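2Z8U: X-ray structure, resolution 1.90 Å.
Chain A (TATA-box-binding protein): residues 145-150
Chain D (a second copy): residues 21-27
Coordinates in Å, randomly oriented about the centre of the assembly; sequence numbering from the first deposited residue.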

# COMPACT_ATOMS: atom_id res chain seq x y z
N LEU A 145 -4.96 13.33 -8.87
CA LEU A 145 -4.13 13.23 -7.66
C LEU A 145 -2.73 12.80 -8.02
O LEU A 145 -2.53 12.05 -8.99
N ASP A 146 -1.75 13.27 -7.26
CA ASP A 146 -0.36 12.90 -7.52
C ASP A 146 0.12 11.70 -6.70
O ASP A 146 1.00 10.99 -7.15
N ASP A 147 -0.47 11.48 -5.52
CA ASP A 147 -0.07 10.38 -4.61
C ASP A 147 -1.28 9.91 -3.82
O ASP A 147 -1.68 10.60 -2.90
N PRO A 148 -1.88 8.74 -4.19
CA PRO A 148 -1.51 7.89 -5.33
C PRO A 148 -1.85 8.58 -6.65
O PRO A 148 -2.73 9.44 -6.69
N LYS A 149 -1.12 8.22 -7.70
CA LYS A 149 -1.24 8.90 -8.98
C LYS A 149 -2.49 8.32 -9.67
O LYS A 149 -2.44 7.24 -10.28
N VAL A 150 -3.60 9.02 -9.49
CA VAL A 150 -4.88 8.56 -10.02
C VAL A 150 -5.62 9.71 -10.70
O VAL A 150 -5.24 10.89 -10.54
N SER D 21 6.91 5.20 3.58
CA SER D 21 6.79 5.28 2.13
C SER D 21 6.36 6.67 1.76
O SER D 21 5.68 7.36 2.54
N THR D 22 6.68 7.06 0.53
CA THR D 22 6.26 8.35 0.01
C THR D 22 6.33 8.32 -1.51
O THR D 22 6.61 7.28 -2.10
N LYS D 23 6.04 9.44 -2.15
CA LYS D 23 6.19 9.61 -3.58
C LYS D 23 6.65 11.04 -3.77
O LYS D 23 6.02 11.97 -3.24
N ILE D 24 7.76 11.22 -4.48
CA ILE D 24 8.47 12.49 -4.52
C ILE D 24 8.45 13.09 -5.91
O ILE D 24 8.97 14.19 -6.14
N GLY D 25 7.84 12.38 -6.84
CA GLY D 25 7.75 12.84 -8.23
C GLY D 25 7.10 11.76 -9.05
O GLY D 25 6.52 10.81 -8.52
N ASP D 26 7.19 11.90 -10.37
CA ASP D 26 6.60 10.92 -11.25
C ASP D 26 7.48 10.72 -12.46
O ASP D 26 8.01 11.70 -13.01
N ASN D 27 7.62 9.47 -12.86
CA ASN D 27 8.47 9.09 -13.99
C ASN D 27 9.84 9.75 -13.90
O ASN D 27 10.25 10.49 -14.81

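What holds the two stretches together most firmly? It is a salt bridge between K149(A) and D26(D), whose side chains both leave the backbone toward the partner. K149(A) is fully extended, t at all four chi angles, and this reach brings its NZ to 3.0 Å from OD2 of D26(D), to which it donates a hydrogen bond. D26(D) meets it with chi1 in t.

How is the aspartate kept in place for this lysine? Its other carboxylate oxygen is engaged within chain D: NZ of K23(D) lies 3.2 Å from OD1 of D26(D), a second salt bridge, so the carboxylate sits between two lysine ammonium groups, one from each chain. K23(D) runs t, t, t and then turns at chi4 to m, and the same NZ donates to the carbonyl O of G25(D) at 2.7 Å. The lysine thus braces the loop that follows its own strand.

Does water take part? One water joins D147(A) to the backbone of chain D, donating to OD2 of D147(A) at 2.7 Å and to O of K23(D) at 2.8 Å. Two acceptors that could not bond to each other directly are linked in this way. D147(A), chi1 t, points toward chain D, and its OD2 also lies 3.5 Å from CB of K23(D).

What fills the space between these polar groups? Mainly the aliphatic part of K23(D), which points toward chain A and has the largest covered area of any residue here. Its CD packs 3.6 Å from the backbone O of D146(A), and its CE lies 4.2 Å from CB of K149(A), so the two lysines touch through carbon while their charged ends share D26(D). P148(A), after a cis peptide bond, points away, as do T22(D) and I24(D).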

# COMPACT_ATOMS: atom_id res chain seq x y z
CB LEU A 145 -4.72 12.23 -6.67
CG LEU A 145 -5.97 12.52 -5.84
CD1 LEU A 145 -6.16 11.36 -4.88
CD2 LEU A 145 -5.83 13.83 -5.06
CB ASP A 146 0.58 14.09 -7.32
CG ASP A 146 0.40 15.18 -8.38
OD1 ASP A 146 -0.18 14.93 -9.47
OD2 ASP A 146 0.86 16.31 -8.12
CB ASP A 147 1.03 10.85 -3.61
CG ASP A 147 1.60 9.71 -2.76
OD1 ASP A 147 1.24 8.53 -3.00
OD2 ASP A 147 2.44 9.97 -1.87
CB PRO A 148 -2.38 6.64 -5.14
CG PRO A 148 -3.60 7.16 -4.43
CD PRO A 148 -3.02 8.18 -3.46
CB LYS A 149 0.04 8.71 -9.81
CG LYS A 149 0.02 9.40 -11.18
CD LYS A 149 1.11 8.83 -12.06
CE LYS A 149 0.94 9.25 -13.51
NZ LYS A 149 1.88 8.43 -14.32
CB VAL A 150 -5.81 7.92 -8.92
CG1 VAL A 150 -5.15 6.70 -8.29
CG2 VAL A 150 -6.22 8.94 -7.84
CB SER D 21 5.69 4.35 1.58
OG SER D 21 5.68 3.14 2.24
CB THR D 22 7.07 9.56 0.65
OG1 THR D 22 6.42 10.79 0.32
CG2 THR D 22 8.50 9.61 0.14
CB LYS D 23 4.86 9.35 -4.30
CG LYS D 23 4.97 9.17 -5.81
CD LYS D 23 3.63 8.72 -6.39
CE LYS D 23 3.73 8.27 -7.84
NZ LYS D 23 4.24 9.36 -8.72
CB ILE D 24 9.93 12.33 -4.05
CG1 ILE D 24 10.70 11.37 -4.99
CG2 ILE D 24 9.99 11.90 -2.56
CD1 ILE D 24 12.26 11.44 -4.85
CB ASP D 26 5.19 11.34 -11.66
CG ASP D 26 4.47 10.25 -12.40
OD1 ASP D 26 4.48 9.09 -11.92
OD2 ASP D 26 3.90 10.54 -13.46
CB ASN D 27 7.79 9.39 -15.34
CG ASN D 27 6.81 8.31 -15.75
OD1 ASN D 27 6.46 7.42 -14.96
ND2 ASN D 27 6.35 8.39 -16.99
O HOH W 1 3.65 12.40 -1.79